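Local coordinates for protein copper-sensitive operon repressor (CsoR) (Geobacillus thermodenitrificans, PDB 4M1P) that probably represses copper-resistance genes by binding their operator DNA and lets go of it when copper(I) is bound, at residues A[23-28]-A[64-69]; A[33-38]-A[56-61]; A[69-74]-A[96-101]. The protein carries 1 engineered substitution. All coordinates share one frame; numbering follows the deposited sequence.

Contact 1. Residues A[23-28]-A[64-69]; sequences ENIMKR and RQVGMQ
Ile25 and Arg28 on helix 19-44 meet Val66 and Gln65 on helix 49-85 in an antiparallel helix-helix contact that is apolar on its inner side and polar at its solvent edge. The local axes run 10.9 Å apart, at 158°. On the inner side the methyls Ile25 CG2 and Val66 CG2 lie 4.2 Å apart, the two side chains crossing at about a right angle. Both are beta-branched, and each offers the methyl that stands anti to its own backbone N. The pair belongs to the antiparallel four-helix bundle of the CsoR dimer, and Val43 of the second subunit packs on Ile25. Arg28 suits the outer edge because its apolar methylene stem ends in a charged, hydrogen-bonding guanidinium: Arg28 CD passes Val66 CG2 at 4.4 Å, while the extended arm carries the guanidinium onward to Gln65. There Arg28 NH1 gives Gln65 OE1 a weak but fairly straight hydrogen bond, 3.2 Å long with an angle of 162° at the hydrogen. Gln65 OE1 comes in at the edge of the guanidinium, near its plane, although the amide itself is turned 69° from that plane. Gln65 reaches this meeting by a fully extended chain, CG lying anti to the backbone N.

Contact 2. Residues A[33-38]-A[56-61]; sequences EGQVRG and ISAIQA
Gln35 leads this contact, its CA lying 6.6 Å from that of Ile59 across two antiparallel helices whose local axes are 9.9 Å apart. With CG anti to the carbonyl carbon (chi1 -64°) and the chain extended beyond it, the side chain slides past Ile59 in the opposite direction and carries its amide across to Ala58. Gln35 CB rests on Ile59 CG1 at 3.6 Å, and farther out its NE2 stands 4.0 Å from Ala58 CB. Glutamine suits this half-covered place, since its methylene stem can lie on isoleucine while its amide reaches the more open edge, where the small alanine lets it come close. Cutting the side chain back to an alanine here would probably strip the cover from Ala58 and part of Ile59, opening a gap at the edge of the helix pair. One residue on, Val36 approaches from the inner side, its CG2 4.0 Å from Ile59 CD1. The same CD1 of Ile59 lies 3.8 Å from Val36 N, against the backbone between Gln35 and Val36. Around it, Ile59 touches Ile32 and Val39 of helix 19-44, and Leu63 of the second subunit packs on it, placing it in the interior of the dimer's four-helix bundle.

Contact 3. Residues A[69-74]-A[96-101]; sequences QLLERH and MDVIKQ. With CU1 (copper (I) ion), chain B.
Leu71 and Ile99 mark the nearest backbone approach of the two helices, yet their CA atoms are 9.1 Å apart, and only the ends of side chains meet. In the all-helical CsoR fold this joins the long helix 49-85 to the C-terminal helix 88-103, beside the copper(I) site. Leu71 does the bridging. Its CG is anti to the backbone N (chi1 -168°), which carries the forked end over to the other helix, where Leu71 CD2 lies 3.7 Å from Ile99 CD1. Both methyls of Leu71 lie against Ile99 CD1, and Leu71 CD1 also comes within 4.3 Å of Val98 CG2; branched, uncharged side chains fit this buried place. Met96 of the third subunit also packs on Leu71, bringing the tetramer into the contact. One turn along from Leu70, His74 turns to the metal. Tyr48 of the second subunit meets its ring almost perpendicularly, at about 85°, and Cys78 of the same chain and Cys49 of the second subunit complete the copper site, so the ion ties two subunits together. Neighbouring Arg73 forms a salt bridge with Glu21 of helix 19-44 and hydrogen-bonds the carbonyl of Ile15 just before that helix. His74 ND1 holds the copper ion at 2.1 Å, with CG and CE1 of the ring flanking evenly, each 3.1 Å from the metal.

Contacts 1 and 2 hold the same two helices, 19-44 and 49-85, at successive levels, contact 2 nested within the loop that contact 1 closes, whereas contact 3 brings in helix 88-103 farther along helix 49-85, directly after contact 1. Contact 3 is the buried one and its touching atoms are wholly apolar; contacts 1 and 2 are partly buried, each pairing an apolar inner side with a polar outer residue. Of these two, contact 1 alone adds a hydrogen bond, weak and at the surface. Contacts 1 and 3 share Gln69 and touch through Ile25 and Leu70, while contact 2 lies about 9 Å from contact 3 at its nearest atoms, away from the copper site.

Contact 1. Residues A[23-28]-A[64-69]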
ATOM      1  N   GLU A  23      13.921  24.297  -5.372  1.00 93.25           N
ATOM      2  CA  GLU A  23      14.584  23.826  -6.589  1.00 97.36           C
ATOM      3  C   GLU A  23      14.603  22.300  -6.705  1.00 96.83           C
ATOM      4  O   GLU A  23      14.276  21.752  -7.758  1.00 99.39           O
ATOM      5  CB  GLU A  23      16.015  24.370  -6.658  1.00101.54           C
ATOM      6  CG  GLU A  23      16.718  24.136  -7.991  1.00107.95           C
ATOM      7  CD  GLU A  23      18.116  24.738  -8.031  1.00116.89           C
ATOM      8  OE1 GLU A  23      19.004  24.234  -7.311  1.00118.02           O
ATOM      9  OE2 GLU A  23      18.329  25.717  -8.780  1.00122.56           O
ATOM     10  N   ASN A  24      14.981  21.621  -5.623  1.00 93.87           N
ATOM     11  CA  ASN A  24      15.111  20.164  -5.635  1.00 92.25           C
ATOM     12  C   ASN A  24      13.780  19.453  -5.838  1.00 86.63           C
ATOM     13  O   ASN A  24      13.634  18.643  -6.755  1.00 89.02           O
ATOM     14  CB  ASN A  24      15.775  19.666  -4.351  1.00 95.67           C
ATOM     15  CG  ASN A  24      17.151  20.266  -4.138  1.00102.50           C
ATOM     16  OD1 ASN A  24      17.456  20.777  -3.062  1.00105.60           O
ATOM     17  ND2 ASN A  24      17.988  20.209  -5.170  1.00103.79           N
ATOM     18  N   ILE A  25      12.824  19.753  -4.966  1.00 79.42           N
ATOM     19  CA  ILE A  25      11.463  19.252  -5.098  1.00 75.14           C
ATOM     20  C   ILE A  25      10.945  19.499  -6.505  1.00 75.86           C
ATOM     21  O   ILE A  25      10.346  18.617  -7.118  1.00 77.98           O
ATOM     22  CB  ILE A  25      10.518  19.962  -4.116  1.00 75.34           C
ATOM     23  CG1 ILE A  25      10.993  19.776  -2.679  1.00 77.31           C
ATOM     24  CG2 ILE A  25       9.097  19.453  -4.274  1.00 70.79           C
ATOM     25  CD1 ILE A  25      10.327  20.721  -1.710  1.00 80.43           C
ATOM     26  N   MET A  26      11.195  20.703  -7.013  1.00 76.49           N
ATOM     27  CA  MET A  26      10.698  21.122  -8.319  1.00 75.50           C
ATOM     28  C   MET A  26      11.160  20.203  -9.448  1.00 73.13           C
ATOM     29  O   MET A  26      10.377  19.853 -10.335  1.00 69.25           O
ATOM     30  CB  MET A  26      11.145  22.551  -8.615  1.00 77.27           C
ATOM     31  CG  MET A  26      10.219  23.290  -9.539  1.00 77.72           C
ATOM     32  SD  MET A  26       8.553  23.380  -8.858  1.00 84.65           S
ATOM     33  CE  MET A  26       7.703  24.053 -10.280  1.00124.69           C
ATOM     34  N   LYS A  27      12.434  19.827  -9.416  1.00 74.55           N
ATOM     35  CA  LYS A  27      12.977  18.927 -10.422  1.00 76.52           C
ATOM     36  C   LYS A  27      12.213  17.614 -10.370  1.00 72.58           C
ATOM     37  O   LYS A  27      11.757  17.101 -11.396  1.00 75.10           O
ATOM     38  CB  LYS A  27      14.467  18.687 -10.179  1.00 76.46           C
ATOM     39  N   ARG A  28      12.059  17.095  -9.156  1.00 68.47           N
ATOM     40  CA  ARG A  28      11.343  15.846  -8.918  1.00 62.26           C
ATOM     41  C   ARG A  28       9.910  15.879  -9.446  1.00 61.57           C
ATOM     42  O   ARG A  28       9.438  14.908 -10.030  1.00 66.41           O
ATOM     43  CB  ARG A  28      11.371  15.506  -7.431  1.00 60.04           C
ATOM     44  CG  ARG A  28      12.777  15.234  -6.904  1.00 68.61           C
ATOM     45  CD  ARG A  28      12.787  14.988  -5.403  1.00 77.70           C
ATOM     46  NE  ARG A  28      14.006  14.310  -4.966  1.00 82.88           N
ATOM     47  CZ  ARG A  28      14.129  12.989  -4.873  1.00 84.16           C
ATOM     48  NH1 ARG A  28      13.107  12.204  -5.187  1.00 83.34           N
ATOM     49  NH2 ARG A  28      15.272  12.447  -4.469  1.00 86.12           N
ATOM     50  N   ARG A  64       5.567   8.614  -4.075  1.00 49.52           N
ATOM     51  CA  ARG A  64       5.790   8.174  -2.702  1.00 51.76           C
ATOM     52  C   ARG A  64       7.088   8.774  -2.173  1.00 58.34           C
ATOM     53  O   ARG A  64       7.164   9.211  -1.021  1.00 60.15           O
ATOM     54  CB  ARG A  64       5.857   6.652  -2.619  1.00 48.65           C
ATOM     55  CG  ARG A  64       4.520   5.978  -2.407  1.00 58.93           C
ATOM     56  CD  ARG A  64       4.687   4.488  -2.110  1.00 70.02           C
ATOM     57  NE  ARG A  64       5.197   3.736  -3.257  1.00 75.78           N
ATOM     58  CZ  ARG A  64       4.429   3.226  -4.219  1.00 80.25           C
ATOM     59  NH1 ARG A  64       3.111   3.397  -4.181  1.00 82.24           N
ATOM     60  NH2 ARG A  64       4.977   2.552  -5.224  1.00 79.61           N
ATOM     61  N   GLN A  65       8.102   8.804  -3.032  1.00 60.87           N
ATOM     62  CA  GLN A  65       9.415   9.311  -2.661  1.00 61.81           C
ATOM     63  C   GLN A  65       9.337  10.793  -2.300  1.00 56.52           C
ATOM     64  O   GLN A  65       9.737  11.192  -1.208  1.00 60.29           O
ATOM     65  CB  GLN A  65      10.412   9.079  -3.800  1.00 67.95           C
ATOM     66  CG  GLN A  65      11.877   9.125  -3.386  1.00 77.81           C
ATOM     67  CD  GLN A  65      12.812   8.752  -4.526  1.00 90.11           C
ATOM     68  OE1 GLN A  65      13.974   9.161  -4.557  1.00 96.76           O
ATOM     69  NE2 GLN A  65      12.304   7.967  -5.472  1.00 91.86           N
ATOM     70  N   VAL A  66       8.814  11.610  -3.204  1.00 44.47           N
ATOM     71  CA  VAL A  66       8.721  13.034  -2.916  1.00 49.19           C
ATOM     72  C   VAL A  66       7.756  13.305  -1.752  1.00 49.41           C
ATOM     73  O   VAL A  66       7.992  14.193  -0.940  1.00 53.64           O
ATOM     74  CB  VAL A  66       8.377  13.868  -4.180  1.00 55.06           C
ATOM     75  CG1 VAL A  66       6.946  13.627  -4.620  1.00 59.82           C
ATOM     76  CG2 VAL A  66       8.607  15.337  -3.922  1.00 54.71           C
ATOM     77  N   GLY A  67       6.694  12.512  -1.649  1.00 47.84           N
ATOM     78  CA  GLY A  67       5.737  12.661  -0.566  1.00 46.50           C
ATOM     79  C   GLY A  67       6.334  12.367   0.801  1.00 47.82           C
ATOM     80  O   GLY A  67       6.137  13.124   1.760  1.00 48.39           O
ATOM     81  N   MET A  68       7.064  11.261   0.895  1.00 48.23           N
ATOM     82  CA  MET A  68       7.738  10.901   2.133  1.00 47.98           C
ATOM     83  C   MET A  68       8.746  11.979   2.509  1.00 49.39           C
ATOM     84  O   MET A  68       8.887  12.330   3.681  1.00 53.28           O
ATOM     85  CB  MET A  68       8.440   9.554   1.983  1.00 50.48           C
ATOM     86  CG  MET A  68       9.114   9.039   3.250  1.00 56.06           C
ATOM     87  SD  MET A  68       7.939   8.702   4.582  1.00 84.06           S
ATOM     88  CE  MET A  68       6.719   7.739   3.691  1.00 44.70           C
ATOM     89  N   GLN A  69       9.433  12.517   1.507  1.00 47.33           N
ATOM     90  CA  GLN A  69      10.443  13.530   1.752  1.00 46.46           C
ATOM     91  C   GLN A  69       9.803  14.753   2.386  1.00 52.54           C
ATOM     92  O   GLN A  69      10.323  15.302   3.358  1.00 55.39           O
ATOM     93  CB  GLN A  69      11.150  13.916   0.455  1.00 43.90           C
TER

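Contact 2. Residues A[33-38]-A[56-61]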
ATOM      1  N   GLU A  33       6.156  15.177 -13.851  1.00 59.59           N
ATOM      2  CA  GLU A  33       5.297  15.773 -14.880  1.00 60.52           C
ATOM      3  C   GLU A  33       5.633  15.181 -16.248  1.00 64.23           C
ATOM      4  O   GLU A  33       4.739  14.837 -17.030  1.00 69.66           O
ATOM      5  CB  GLU A  33       5.422  17.312 -14.919  1.00 57.73           C
ATOM      6  CG  GLU A  33       4.511  17.970 -15.969  1.00 57.47           C
ATOM      7  CD  GLU A  33       4.797  19.456 -16.230  1.00 62.24           C
ATOM      8  OE1 GLU A  33       5.400  20.126 -15.367  1.00 65.48           O
ATOM      9  OE2 GLU A  33       4.401  19.952 -17.308  1.00 55.95           O
ATOM     10  N   GLY A  34       6.928  15.058 -16.529  1.00 62.07           N
ATOM     11  CA  GLY A  34       7.376  14.467 -17.777  1.00 65.99           C
ATOM     12  C   GLY A  34       6.852  13.052 -17.933  1.00 63.52           C
ATOM     13  O   GLY A  34       6.244  12.717 -18.959  1.00 60.77           O
ATOM     14  N   GLN A  35       7.086  12.232 -16.907  1.00 56.70           N
ATOM     15  CA  GLN A  35       6.598  10.862 -16.877  1.00 54.23           C
ATOM     16  C   GLN A  35       5.112  10.829 -17.206  1.00 57.27           C
ATOM     17  O   GLN A  35       4.671  10.043 -18.048  1.00 64.90           O
ATOM     18  CB  GLN A  35       6.856  10.235 -15.507  1.00 57.21           C
ATOM     19  CG  GLN A  35       8.329  10.093 -15.147  1.00 60.92           C
ATOM     20  CD  GLN A  35       8.542   9.539 -13.753  1.00 64.26           C
ATOM     21  OE1 GLN A  35       8.110  10.128 -12.765  1.00 63.56           O
ATOM     22  NE2 GLN A  35       9.215   8.397 -13.668  1.00 68.54           N
ATOM     23  N   VAL A  36       4.347  11.708 -16.565  1.00 53.43           N
ATOM     24  CA  VAL A  36       2.908  11.787 -16.806  1.00 56.22           C
ATOM     25  C   VAL A  36       2.564  12.095 -18.274  1.00 61.50           C
ATOM     26  O   VAL A  36       1.644  11.498 -18.845  1.00 67.31           O
ATOM     27  CB  VAL A  36       2.219  12.789 -15.853  1.00 54.88           C
ATOM     28  CG1 VAL A  36       0.747  12.923 -16.185  1.00 53.01           C
ATOM     29  CG2 VAL A  36       2.378  12.334 -14.411  1.00 54.79           C
ATOM     30  N   ARG A  37       3.302  13.007 -18.896  1.00 60.20           N
ATOM     31  CA  ARG A  37       3.057  13.301 -20.307  1.00 61.25           C
ATOM     32  C   ARG A  37       3.635  12.207 -21.196  1.00 59.46           C
ATOM     33  O   ARG A  37       3.098  11.918 -22.267  1.00 61.95           O
ATOM     34  CB  ARG A  37       3.604  14.679 -20.687  1.00 62.74           C
ATOM     35  CG  ARG A  37       2.882  15.803 -19.969  1.00 61.77           C
ATOM     36  CD  ARG A  37       3.533  17.137 -20.191  1.00 60.10           C
ATOM     37  NE  ARG A  37       3.607  17.485 -21.600  1.00 58.35           N
ATOM     38  CZ  ARG A  37       4.006  18.671 -22.039  1.00 61.92           C
ATOM     39  NH1 ARG A  37       4.349  19.602 -21.165  1.00 60.51           N
ATOM     40  NH2 ARG A  37       4.054  18.929 -23.339  1.00 64.56           N
ATOM     41  N   GLY A  38       4.726  11.594 -20.748  1.00 58.04           N
ATOM     42  CA  GLY A  38       5.254  10.434 -21.439  1.00 59.69           C
ATOM     43  C   GLY A  38       4.152   9.398 -21.549  1.00 62.56           C
ATOM     44  O   GLY A  38       3.917   8.837 -22.621  1.00 66.61           O
ATOM     45  N   ILE A  56       3.457   3.801 -15.163  1.00 45.58           N
ATOM     46  CA  ILE A  56       2.594   4.260 -14.085  1.00 47.32           C
ATOM     47  C   ILE A  56       3.161   3.821 -12.741  1.00 50.79           C
ATOM     48  O   ILE A  56       3.152   4.583 -11.776  1.00 54.88           O
ATOM     49  CB  ILE A  56       1.150   3.771 -14.253  1.00 47.35           C
ATOM     50  CG1 ILE A  56       0.487   4.506 -15.424  1.00 45.71           C
ATOM     51  CG2 ILE A  56       0.355   3.990 -12.972  1.00 35.92           C
ATOM     52  CD1 ILE A  56      -0.981   4.238 -15.565  1.00 45.07           C
ATOM     53  N   SER A  57       3.674   2.598 -12.686  1.00 49.74           N
ATOM     54  CA  SER A  57       4.293   2.106 -11.468  1.00 51.77           C
ATOM     55  C   SER A  57       5.482   2.981 -11.093  1.00 52.78           C
ATOM     56  O   SER A  57       5.684   3.306  -9.919  1.00 53.14           O
ATOM     57  CB  SER A  57       4.738   0.658 -11.633  1.00 53.74           C
ATOM     58  OG  SER A  57       5.377   0.219 -10.453  1.00 56.81           O
ATOM     59  N   ALA A  58       6.261   3.368 -12.100  1.00 48.70           N
ATOM     60  CA  ALA A  58       7.370   4.288 -11.893  1.00 46.77           C
ATOM     61  C   ALA A  58       6.871   5.587 -11.259  1.00 51.70           C
ATOM     62  O   ALA A  58       7.394   6.016 -10.232  1.00 54.46           O
ATOM     63  CB  ALA A  58       8.085   4.572 -13.201  1.00 40.87           C
ATOM     64  N   ILE A  59       5.853   6.195 -11.868  1.00 48.84           N
ATOM     65  CA  ILE A  59       5.301   7.453 -11.368  1.00 47.38           C
ATOM     66  C   ILE A  59       4.859   7.376  -9.906  1.00 47.53           C
ATOM     67  O   ILE A  59       5.306   8.179  -9.090  1.00 53.60           O
ATOM     68  CB  ILE A  59       4.144   7.953 -12.239  1.00 44.45           C
ATOM     69  CG1 ILE A  59       4.616   8.112 -13.679  1.00 46.18           C
ATOM     70  CG2 ILE A  59       3.637   9.285 -11.721  1.00 43.37           C
ATOM     71  CD1 ILE A  59       3.526   8.493 -14.649  1.00 48.34           C
ATOM     72  N   GLN A  60       3.991   6.420  -9.581  1.00 47.27           N
ATOM     73  CA  GLN A  60       3.555   6.204  -8.197  1.00 49.58           C
ATOM     74  C   GLN A  60       4.741   6.082  -7.238  1.00 48.09           C
ATOM     75  O   GLN A  60       4.724   6.627  -6.135  1.00 49.96           O
ATOM     76  CB  GLN A  60       2.686   4.953  -8.097  1.00 45.57           C
ATOM     77  CG  GLN A  60       1.310   5.092  -8.710  1.00 51.32           C
ATOM     78  CD  GLN A  60       0.514   3.812  -8.590  1.00 67.72           C
ATOM     79  OE1 GLN A  60       1.081   2.719  -8.545  1.00 74.86           O
ATOM     80  NE2 GLN A  60      -0.805   3.938  -8.527  1.00 73.60           N
ATOM     81  N   ALA A  61       5.766   5.364  -7.673  1.00 48.72           N
ATOM     82  CA  ALA A  61       6.992   5.226  -6.900  1.00 47.99           C
ATOM     83  C   ALA A  61       7.646   6.584  -6.656  1.00 50.36           C
ATOM     84  O   ALA A  61       8.027   6.901  -5.532  1.00 54.54           O
ATOM     85  CB  ALA A  61       7.960   4.293  -7.609  1.00 37.43           C
TER

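Contact 3. Residues A[69-74]-A[96-101]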
ATOM      1  N   GLN A  69       9.433  12.517   1.507  1.00 47.33           N
ATOM      2  CA  GLN A  69      10.443  13.530   1.752  1.00 46.46           C
ATOM      3  C   GLN A  69       9.803  14.753   2.386  1.00 52.54           C
ATOM      4  O   GLN A  69      10.323  15.302   3.358  1.00 55.39           O
ATOM      5  CB  GLN A  69      11.150  13.916   0.455  1.00 43.90           C
ATOM      6  N   LEU A  70       8.661  15.165   1.845  1.00 53.05           N
ATOM      7  CA  LEU A  70       7.957  16.329   2.360  1.00 50.33           C
ATOM      8  C   LEU A  70       7.419  16.035   3.748  1.00 48.28           C
ATOM      9  O   LEU A  70       7.371  16.915   4.605  1.00 48.65           O
ATOM     10  CB  LEU A  70       6.812  16.727   1.430  1.00 53.64           C
ATOM     11  CG  LEU A  70       7.190  17.074  -0.008  1.00 60.47           C
ATOM     12  CD1 LEU A  70       6.069  17.829  -0.686  1.00 60.90           C
ATOM     13  CD2 LEU A  70       8.475  17.884  -0.055  1.00 66.21           C
ATOM     14  N   LEU A  71       7.021  14.788   3.968  1.00 47.67           N
ATOM     15  CA  LEU A  71       6.492  14.382   5.261  1.00 46.80           C
ATOM     16  C   LEU A  71       7.569  14.514   6.332  1.00 45.95           C
ATOM     17  O   LEU A  71       7.346  15.122   7.386  1.00 44.25           O
ATOM     18  CB  LEU A  71       6.003  12.938   5.193  1.00 48.79           C
ATOM     19  CG  LEU A  71       5.167  12.432   6.360  1.00 44.44           C
ATOM     20  CD1 LEU A  71       3.995  13.351   6.575  1.00 51.17           C
ATOM     21  CD2 LEU A  71       4.677  11.052   6.046  1.00 42.38           C
ATOM     22  N   GLU A  72       8.738  13.945   6.046  1.00 45.56           N
ATOM     23  CA  GLU A  72       9.855  13.979   6.978  1.00 50.08           C
ATOM     24  C   GLU A  72      10.306  15.411   7.226  1.00 48.44           C
ATOM     25  O   GLU A  72      10.549  15.803   8.365  1.00 52.25           O
ATOM     26  CB  GLU A  72      11.024  13.143   6.456  1.00 55.59           C
ATOM     27  CG  GLU A  72      10.735  11.649   6.348  1.00 66.30           C
ATOM     28  CD  GLU A  72      11.971  10.845   5.972  1.00 79.25           C
ATOM     29  OE1 GLU A  72      12.091  10.458   4.792  1.00 81.95           O
ATOM     30  OE2 GLU A  72      12.819  10.598   6.859  1.00 86.23           O
ATOM     31  N   ARG A  73      10.412  16.186   6.155  1.00 41.68           N
ATOM     32  CA  ARG A  73      10.817  17.575   6.273  1.00 45.13           C
ATOM     33  C   ARG A  73       9.868  18.299   7.221  1.00 50.41           C
ATOM     34  O   ARG A  73      10.311  18.956   8.163  1.00 53.99           O
ATOM     35  CB  ARG A  73      10.840  18.249   4.899  1.00 43.61           C
ATOM     36  CG  ARG A  73      11.684  19.508   4.820  1.00 47.22           C
ATOM     37  CD  ARG A  73      10.941  20.724   5.355  1.00 53.08           C
ATOM     38  NE  ARG A  73      11.543  21.970   4.896  1.00 58.51           N
ATOM     39  CZ  ARG A  73      11.053  23.175   5.163  1.00 61.56           C
ATOM     40  NH1 ARG A  73       9.953  23.294   5.897  1.00 61.10           N
ATOM     41  NH2 ARG A  73      11.662  24.257   4.699  1.00 65.66           N
ATOM     42  N   HIS A  74       8.568  18.156   6.988  1.00 48.93           N
ATOM     43  CA  HIS A  74       7.578  18.859   7.800  1.00 49.19           C
ATOM     44  C   HIS A  74       7.680  18.449   9.268  1.00 52.70           C
ATOM     45  O   HIS A  74       7.622  19.293  10.162  1.00 56.53           O
ATOM     46  CB  HIS A  74       6.166  18.600   7.269  1.00 45.41           C
ATOM     47  CG  HIS A  74       5.097  19.352   7.997  1.00 46.89           C
ATOM     48  ND1 HIS A  74       5.019  20.728   8.008  1.00 49.37           N
ATOM     49  CD2 HIS A  74       4.049  18.917   8.746  1.00 44.44           C
ATOM     50  CE1 HIS A  74       3.985  21.109   8.723  1.00 50.54           C
ATOM     51  NE2 HIS A  74       3.373  20.023   9.186  1.00 45.90           N
ATOM     52  N   MET A  96      -1.246  13.755  11.973  1.00 58.76           N
ATOM     53  CA  MET A  96      -1.974  12.496  12.032  1.00 59.39           C
ATOM     54  C   MET A  96      -3.078  12.428  10.983  1.00 56.42           C
ATOM     55  O   MET A  96      -3.357  11.360  10.438  1.00 55.88           O
ATOM     56  CB  MET A  96      -2.544  12.252  13.429  1.00 66.78           C
ATOM     57  CG  MET A  96      -1.484  11.907  14.459  1.00 67.65           C
ATOM     58  SD  MET A  96      -0.385  10.585  13.890  1.00 63.77           S
ATOM     59  CE  MET A  96      -1.536   9.212  13.806  1.00 49.38           C
ATOM     60  N   ASP A  97      -3.696  13.567  10.690  1.00 56.85           N
ATOM     61  CA  ASP A  97      -4.745  13.598   9.678  1.00 59.05           C
ATOM     62  C   ASP A  97      -4.227  13.229   8.288  1.00 57.93           C
ATOM     63  O   ASP A  97      -4.868  12.451   7.583  1.00 59.74           O
ATOM     64  CB  ASP A  97      -5.469  14.946   9.662  1.00 62.89           C
ATOM     65  CG  ASP A  97      -6.525  15.050  10.750  1.00 75.51           C
ATOM     66  OD1 ASP A  97      -7.094  13.998  11.125  1.00 80.79           O
ATOM     67  OD2 ASP A  97      -6.786  16.176  11.231  1.00 78.84           O
ATOM     68  N   VAL A  98      -3.073  13.765   7.894  1.00 53.79           N
ATOM     69  CA  VAL A  98      -2.529  13.433   6.580  1.00 56.25           C
ATOM     70  C   VAL A  98      -2.027  11.992   6.515  1.00 61.79           C
ATOM     71  O   VAL A  98      -2.073  11.370   5.457  1.00 70.02           O
ATOM     72  CB  VAL A  98      -1.433  14.424   6.085  1.00 59.51           C
ATOM     73  CG1 VAL A  98      -1.972  15.829   6.058  1.00 61.94           C
ATOM     74  CG2 VAL A  98      -0.189  14.352   6.942  1.00 54.65           C
ATOM     75  N   ILE A  99      -1.558  11.459   7.641  1.00 62.18           N
ATOM     76  CA  ILE A  99      -1.174  10.050   7.706  1.00 61.51           C
ATOM     77  C   ILE A  99      -2.382   9.155   7.402  1.00 65.37           C
ATOM     78  O   ILE A  99      -2.320   8.282   6.532  1.00 66.70           O
ATOM     79  CB  ILE A  99      -0.571   9.686   9.077  1.00 58.55           C
ATOM     80  CG1 ILE A  99       0.743  10.433   9.303  1.00 57.57           C
ATOM     81  CG2 ILE A  99      -0.359   8.191   9.190  1.00 57.47           C
ATOM     82  CD1 ILE A  99       1.720  10.325   8.149  1.00 58.59           C
ATOM     83  N   LYS A 100      -3.485   9.393   8.111  1.00 65.47           N
ATOM     84  CA  LYS A 100      -4.732   8.672   7.866  1.00 70.38           C
ATOM     85  C   LYS A 100      -5.253   8.895   6.443  1.00 79.55           C
ATOM     86  O   LYS A 100      -5.882   8.013   5.861  1.00 87.20           O
ATOM     87  CB  LYS A 100      -5.799   9.075   8.891  1.00 69.32           C
ATOM     88  N   GLN A 101      -4.990  10.074   5.888  1.00 79.41           N
ATOM     89  CA  GLN A 101      -5.395  10.385   4.521  1.00 78.54           C
ATOM     90  C   GLN A 101      -4.634   9.518   3.523  1.00 74.40           C
ATOM     91  O   GLN A 101      -5.217   8.990   2.576  1.00 77.39           O
ATOM     92  CB  GLN A 101      -5.163  11.869   4.219  1.00 81.70           C
ATOM     93  CG  GLN A 101      -5.534  12.290   2.797  1.00 87.20           C
ATOM     94  CD  GLN A 101      -7.035  12.302   2.554  1.00 95.54           C
ATOM     95  OE1 GLN A 101      -7.804  12.798   3.379  1.00 98.84           O
ATOM     96  NE2 GLN A 101      -7.458  11.761   1.416  1.00 98.12           N
TER
HETATM   97 CU   CU1 B 201       6.322  22.034   6.972  1.00 58.45          CU